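Local atomic coordinates of hypothetical protein yppE (Bacillus subtilis, PDB entry 2IM8), a protein that is of unknown function, a small all-helical bacterial protein that belongs to the DUF1798 family. Residues 40-51 with 82-91. Sequence-based numbering, arbitrary orientation.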
ATOM      1  N   ILE A  40      -3.653  -2.702  16.456  1.00  7.71           N
ATOM      2  CA  ILE A  40      -4.073  -3.356  15.216  1.00  7.45           C
ATOM      3  C   ILE A  40      -5.238  -2.667  14.498  1.00  6.83           C
ATOM      4  O   ILE A  40      -5.095  -2.197  13.370  1.00  6.70           O
ATOM      5  CB  ILE A  40      -4.444  -4.831  15.491  1.00 13.46           C
ATOM      6  CG1 ILE A  40      -3.231  -5.562  16.083  1.00 16.20           C
ATOM      7  CG2 ILE A  40      -4.899  -5.519  14.197  1.00 13.05           C
ATOM      8  CD1 ILE A  40      -3.492  -7.009  16.461  1.00 16.25           C
ATOM      9  N   LYS A  41      -6.383  -2.607  15.160  1.00 10.52           N
ATOM     10  CA  LYS A  41      -7.570  -1.985  14.596  1.00 11.50           C
ATOM     11  C   LYS A  41      -7.289  -0.561  14.105  1.00 11.36           C
ATOM     12  O   LYS A  41      -7.644  -0.212  12.983  1.00 12.68           O
ATOM     13  CB  LYS A  41      -8.689  -2.005  15.644  1.00 14.05           C
ATOM     14  CG  LYS A  41     -10.035  -1.485  15.177  1.00 17.80           C
ATOM     15  CD  LYS A  41     -11.120  -1.769  16.219  1.00 17.93           C
ATOM     16  CE  LYS A  41     -12.450  -1.100  15.853  1.00 18.03           C
ATOM     17  NZ  LYS A  41     -12.381   0.385  15.960  1.00 23.82           N
ATOM     18  N   PRO A  42      -6.638   0.280  14.929  1.00  9.27           N
ATOM     19  CA  PRO A  42      -6.370   1.641  14.451  1.00  9.75           C
ATOM     20  C   PRO A  42      -5.389   1.690  13.283  1.00  8.79           C
ATOM     21  O   PRO A  42      -5.445   2.608  12.466  1.00 10.35           O
ATOM     22  CB  PRO A  42      -5.824   2.346  15.685  1.00 22.79           C
ATOM     23  CG  PRO A  42      -5.183   1.235  16.458  1.00 24.89           C
ATOM     24  CD  PRO A  42      -6.187   0.121  16.322  1.00 21.42           C
ATOM     25  N   ALA A  43      -4.493   0.711  13.200  1.00 13.26           N
ATOM     26  CA  ALA A  43      -3.524   0.695  12.114  1.00 13.29           C
ATOM     27  C   ALA A  43      -4.266   0.379  10.828  1.00 12.20           C
ATOM     28  O   ALA A  43      -3.992   0.974   9.789  1.00 13.34           O
ATOM     29  CB  ALA A  43      -2.438  -0.340  12.365  1.00 12.08           C
ATOM     30  N   VAL A  44      -5.211  -0.555  10.899  1.00  7.07           N
ATOM     31  CA  VAL A  44      -5.992  -0.911   9.717  1.00  6.75           C
ATOM     32  C   VAL A  44      -6.894   0.252   9.310  1.00  7.24           C
ATOM     33  O   VAL A  44      -6.981   0.605   8.128  1.00  7.95           O
ATOM     34  CB  VAL A  44      -6.859  -2.164   9.972  1.00 14.29           C
ATOM     35  CG1 VAL A  44      -7.778  -2.415   8.784  1.00 15.43           C
ATOM     36  CG2 VAL A  44      -5.958  -3.386  10.196  1.00 16.23           C
ATOM     37  N   GLU A  45      -7.555   0.857  10.290  1.00 10.31           N
ATOM     38  CA  GLU A  45      -8.459   1.975  10.013  1.00 14.17           C
ATOM     39  C   GLU A  45      -7.713   3.129   9.355  1.00 12.23           C
ATOM     40  O   GLU A  45      -8.137   3.635   8.321  1.00 14.54           O
ATOM     41  CB  GLU A  45      -9.143   2.460  11.303  1.00 19.02           C
ATOM     42  CG  GLU A  45      -9.946   1.380  12.029  1.00 25.66           C
ATOM     43  CD  GLU A  45     -10.497   1.845  13.375  1.00 26.34           C
ATOM     44  OE1 GLU A  45      -9.806   2.625  14.072  1.00 25.68           O
ATOM     45  OE2 GLU A  45     -11.610   1.410  13.749  1.00 26.10           O
ATOM     46  N   GLU A  46      -6.589   3.531   9.938  1.00 14.98           N
ATOM     47  CA  GLU A  46      -5.803   4.634   9.386  1.00 15.57           C
ATOM     48  C   GLU A  46      -5.323   4.324   7.966  1.00 15.40           C
ATOM     49  O   GLU A  46      -5.379   5.170   7.066  1.00 13.46           O
ATOM     50  CB  GLU A  46      -4.609   4.905  10.294  1.00 24.13           C
ATOM     51  CG  GLU A  46      -4.995   5.581  11.601  1.00 31.10           C
ATOM     52  CD  GLU A  46      -3.938   5.450  12.677  1.00 35.20           C
ATOM     53  OE1 GLU A  46      -2.736   5.395  12.331  1.00 37.54           O
ATOM     54  OE2 GLU A  46      -4.313   5.419  13.874  1.00 36.57           O
ATOM     55  N   ASN A  47      -4.855   3.102   7.763  1.00 11.51           N
ATOM     56  CA  ASN A  47      -4.362   2.718   6.454  1.00 13.37           C
ATOM     57  C   ASN A  47      -5.476   2.531   5.448  1.00 12.32           C
ATOM     58  O   ASN A  47      -5.281   2.688   4.232  1.00 13.37           O
ATOM     59  CB  ASN A  47      -3.471   1.490   6.601  1.00 11.10           C
ATOM     60  CG  ASN A  47      -2.094   1.871   7.078  1.00 13.39           C
ATOM     61  OD1 ASN A  47      -1.411   2.650   6.416  1.00 10.25           O
ATOM     62  ND2 ASN A  47      -1.681   1.357   8.235  1.00 14.97           N
ATOM     63  N   ASP A  48      -6.664   2.252   5.962  1.00 11.18           N
ATOM     64  CA  ASP A  48      -7.827   2.105   5.120  1.00 11.31           C
ATOM     65  C   ASP A  48      -8.121   3.482   4.530  1.00 11.44           C
ATOM     66  O   ASP A  48      -8.394   3.606   3.332  1.00  8.83           O
ATOM     67  CB  ASP A  48      -9.018   1.620   5.943  1.00 16.83           C
ATOM     68  CG  ASP A  48     -10.286   1.513   5.124  1.00 22.62           C
ATOM     69  OD1 ASP A  48     -10.931   2.557   4.894  1.00 27.15           O
ATOM     70  OD2 ASP A  48     -10.634   0.389   4.700  1.00 24.23           O
ATOM     71  N   GLU A  49      -8.059   4.516   5.373  1.00 10.69           N
ATOM     72  CA  GLU A  49      -8.313   5.888   4.927  1.00 14.39           C
ATOM     73  C   GLU A  49      -7.262   6.315   3.923  1.00 13.58           C
ATOM     74  O   GLU A  49      -7.576   6.915   2.894  1.00 15.00           O
ATOM     75  CB  GLU A  49      -8.288   6.867   6.101  1.00 35.30           C
ATOM     76  CG  GLU A  49      -9.401   6.686   7.109  1.00 46.30           C
ATOM     77  CD  GLU A  49      -9.281   7.659   8.273  1.00 51.73           C
ATOM     78  OE1 GLU A  49      -9.269   8.889   8.028  1.00 54.08           O
ATOM     79  OE2 GLU A  49      -9.195   7.194   9.433  1.00 55.96           O
ATOM     80  N   LEU A  50      -6.007   6.018   4.235  1.00 11.12           N
ATOM     81  CA  LEU A  50      -4.896   6.357   3.355  1.00 10.98           C
ATOM     82  C   LEU A  50      -5.069   5.697   1.979  1.00 10.38           C
ATOM     83  O   LEU A  50      -4.974   6.365   0.955  1.00 10.48           O
ATOM     84  CB  LEU A  50      -3.579   5.904   3.993  1.00 14.99           C
ATOM     85  CG  LEU A  50      -2.277   6.007   3.191  1.00 14.38           C
ATOM     86  CD1 LEU A  50      -2.112   7.403   2.630  1.00 14.76           C
ATOM     87  CD2 LEU A  50      -1.100   5.645   4.104  1.00 13.39           C
ATOM     88  N   ALA A  51      -5.331   4.392   1.970  1.00 12.80           N
ATOM     89  CA  ALA A  51      -5.493   3.640   0.729  1.00 13.63           C
ATOM     90  C   ALA A  51      -6.631   4.165  -0.143  1.00 14.17           C
ATOM     91  O   ALA A  51      -6.496   4.231  -1.365  1.00 15.34           O
ATOM     92  CB  ALA A  51      -5.717   2.151   1.035  1.00  9.77           C
ATOM     93  N   PHE A  82      -3.308  -4.404   0.311  1.00  8.16           N
ATOM     94  CA  PHE A  82      -2.648  -3.521   1.260  1.00  7.94           C
ATOM     95  C   PHE A  82      -3.209  -3.707   2.664  1.00  9.40           C
ATOM     96  O   PHE A  82      -2.453  -3.799   3.633  1.00  9.62           O
ATOM     97  CB  PHE A  82      -2.816  -2.070   0.814  1.00  7.07           C
ATOM     98  CG  PHE A  82      -2.148  -1.069   1.717  1.00  7.68           C
ATOM     99  CD1 PHE A  82      -0.758  -0.968   1.771  1.00  9.45           C
ATOM    100  CD2 PHE A  82      -2.910  -0.214   2.506  1.00 11.54           C
ATOM    101  CE1 PHE A  82      -0.137  -0.019   2.602  1.00 10.75           C
ATOM    102  CE2 PHE A  82      -2.296   0.739   3.340  1.00  9.91           C
ATOM    103  CZ  PHE A  82      -0.908   0.831   3.384  1.00  9.21           C
ATOM    104  N   LEU A  83      -4.535  -3.758   2.783  1.00 10.54           N
ATOM    105  CA  LEU A  83      -5.152  -3.943   4.096  1.00 12.73           C
ATOM    106  C   LEU A  83      -4.843  -5.313   4.683  1.00 11.38           C
ATOM    107  O   LEU A  83      -4.718  -5.457   5.901  1.00 12.19           O
ATOM    108  CB  LEU A  83      -6.666  -3.737   4.022  1.00 16.18           C
ATOM    109  CG  LEU A  83      -7.159  -2.290   4.096  1.00 20.61           C
ATOM    110  CD1 LEU A  83      -6.463  -1.449   3.050  1.00 22.38           C
ATOM    111  CD2 LEU A  83      -8.666  -2.263   3.891  1.00 20.87           C
ATOM    112  N   GLU A  84      -4.731  -6.331   3.837  1.00 10.64           N
ATOM    113  CA  GLU A  84      -4.393  -7.647   4.368  1.00  8.87           C
ATOM    114  C   GLU A  84      -2.957  -7.561   4.885  1.00  9.37           C
ATOM    115  O   GLU A  84      -2.654  -8.036   5.982  1.00  7.21           O
ATOM    116  CB  GLU A  84      -4.504  -8.731   3.300  1.00 12.62           C
ATOM    117  CG  GLU A  84      -3.895 -10.067   3.744  1.00 14.24           C
ATOM    118  CD  GLU A  84      -4.214 -11.233   2.826  1.00 16.11           C
ATOM    119  OE1 GLU A  84      -4.374 -11.021   1.603  1.00 16.46           O
ATOM    120  OE2 GLU A  84      -4.281 -12.374   3.342  1.00 14.55           O
ATOM    121  N   LEU A  85      -2.087  -6.939   4.089  1.00 10.46           N
ATOM    122  CA  LEU A  85      -0.681  -6.772   4.454  1.00 12.17           C
ATOM    123  C   LEU A  85      -0.577  -6.091   5.817  1.00 10.49           C
ATOM    124  O   LEU A  85       0.190  -6.528   6.676  1.00 11.47           O
ATOM    125  CB  LEU A  85       0.046  -5.965   3.362  1.00 12.97           C
ATOM    126  CG  LEU A  85       1.267  -5.052   3.593  1.00 20.64           C
ATOM    127  CD1 LEU A  85       2.158  -5.535   4.732  1.00 18.33           C
ATOM    128  CD2 LEU A  85       2.048  -4.978   2.276  1.00 18.54           C
ATOM    129  N   VAL A  86      -1.367  -5.041   6.026  1.00  9.26           N
ATOM    130  CA  VAL A  86      -1.329  -4.337   7.303  1.00  8.51           C
ATOM    131  C   VAL A  86      -1.746  -5.230   8.474  1.00  7.62           C
ATOM    132  O   VAL A  86      -1.017  -5.355   9.459  1.00  6.72           O
ATOM    133  CB  VAL A  86      -2.211  -3.075   7.278  1.00 10.54           C
ATOM    134  CG1 VAL A  86      -2.298  -2.475   8.685  1.00 10.80           C
ATOM    135  CG2 VAL A  86      -1.613  -2.052   6.311  1.00 14.12           C
ATOM    136  N   LEU A  87      -2.907  -5.861   8.373  1.00 10.92           N
ATOM    137  CA  LEU A  87      -3.367  -6.742   9.450  1.00  9.13           C
ATOM    138  C   LEU A  87      -2.375  -7.868   9.734  1.00  8.09           C
ATOM    139  O   LEU A  87      -2.017  -8.143  10.892  1.00  9.28           O
ATOM    140  CB  LEU A  87      -4.723  -7.360   9.086  1.00  8.15           C
ATOM    141  CG  LEU A  87      -5.276  -8.385  10.089  1.00 11.40           C
ATOM    142  CD1 LEU A  87      -5.414  -7.772  11.489  1.00  8.36           C
ATOM    143  CD2 LEU A  87      -6.627  -8.892   9.583  1.00 11.69           C
ATOM    144  N   GLN A  88      -1.940  -8.539   8.677  1.00  9.39           N
ATOM    145  CA  GLN A  88      -1.027  -9.662   8.853  1.00  9.36           C
ATOM    146  C   GLN A  88       0.340  -9.281   9.417  1.00  8.81           C
ATOM    147  O   GLN A  88       1.021 -10.119  10.010  1.00  9.67           O
ATOM    148  CB  GLN A  88      -0.884 -10.418   7.536  1.00 11.18           C
ATOM    149  CG  GLN A  88      -2.199 -11.058   7.058  1.00 12.59           C
ATOM    150  CD  GLN A  88      -2.798 -12.027   8.069  1.00 13.98           C
ATOM    151  OE1 GLN A  88      -2.085 -12.823   8.689  1.00 11.08           O
ATOM    152  NE2 GLN A  88      -4.115 -11.972   8.231  1.00 13.12           N
ATOM    153  N   SER A  89       0.743  -8.025   9.259  1.00  7.95           N
ATOM    154  CA  SER A  89       2.031  -7.610   9.807  1.00 10.00           C
ATOM    155  C   SER A  89       1.957  -7.759  11.328  1.00  9.09           C
ATOM    156  O   SER A  89       2.955  -8.035  11.980  1.00  8.08           O
ATOM    157  CB  SER A  89       2.361  -6.161   9.424  1.00 10.19           C
ATOM    158  OG  SER A  89       1.539  -5.219  10.096  1.00 10.50           O
ATOM    159  N   TYR A  90       0.754  -7.599  11.879  1.00  9.52           N
ATOM    160  CA  TYR A  90       0.546  -7.721  13.322  1.00 10.89           C
ATOM    161  C   TYR A  90       0.201  -9.127  13.788  1.00  9.76           C
ATOM    162  O   TYR A  90       0.751  -9.589  14.781  1.00  9.73           O
ATOM    163  CB  TYR A  90      -0.565  -6.774  13.776  1.00  8.09           C
ATOM    164  CG  TYR A  90      -0.205  -5.330  13.565  1.00 10.28           C
ATOM    165  CD1 TYR A  90       0.637  -4.671  14.458  1.00 11.52           C
ATOM    166  CD2 TYR A  90      -0.663  -4.639  12.448  1.00 10.85           C
ATOM    167  CE1 TYR A  90       1.019  -3.351  14.242  1.00 10.50           C
ATOM    168  CE2 TYR A  90      -0.289  -3.322  12.219  1.00 11.45           C
ATOM    169  CZ  TYR A  90       0.555  -2.687  13.126  1.00 12.29           C
ATOM    170  OH  TYR A  90       0.930  -1.385  12.925  1.00 11.96           O
ATOM    171  N   VAL A  91      -0.701  -9.801  13.070  1.00  7.10           N
ATOM    172  CA  VAL A  91      -1.136 -11.148  13.455  1.00  8.06           C
ATOM    173  C   VAL A  91      -0.421 -12.302  12.736  1.00  9.55           C
ATOM    174  O   VAL A  91      -0.473 -13.450  13.184  1.00  8.01           O
ATOM    175  CB  VAL A  91      -2.673 -11.294  13.272  1.00 13.25           C
ATOM    176  CG1 VAL A  91      -3.381 -10.213  14.070  1.00 12.29           C
ATOM    177  CG2 VAL A  91      -3.047 -11.188  11.804  1.00 15.12           C
TER
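Ile-40 is the bump at one end of this helix pair: it fits into a hollow formed by Tyr-90, Leu-87 and Val-91. Its CG1 lies 3.7 Å from Tyr-90 CB, its CD1 reaches on to Val-91 CG1, and its CG2, set anti to the backbone N, meets Leu-87 CD1 at 3.6 Å. One turn on, Ala-43 is small enough to let the Tyr-90 ring in, with Ala-43 CB 3.7 Å from Tyr-90 CE2. In the middle Val-86 pushes between Ala-43, Val-44 and Asn-47, its CG1 4.1 Å from Val-44 CG2.

Asn-47 folds its amide back along its own helix, where ND2 gives a bent 2.8 Å hydrogen bond to Ala-43 O from above the carbonyl plane. Both methyls of Val-86 pack against that ND2, while Phe-82 CE2 sits 3.5 Å from Asn-47 CB, the amide and ring planes 81° apart. With an alanine in its place the amide would go, which is likely to open a gap beside Phe-82 CZ and cost Ala-43 O its side-chain donor. At the far end Ala-51 makes room for Phe-82 and Leu-83, whose CD2 touches Asp-48 OD2.

Val-16 of helix 3-29 meets both Asn-47 and Phe-82, extending the core inward. Segments 40-51 and 82-91 run antiparallel, their axes 9.3 Å apart at closest approach and their directions 161° apart, as between neighbours in an antiparallel four-helix bundle.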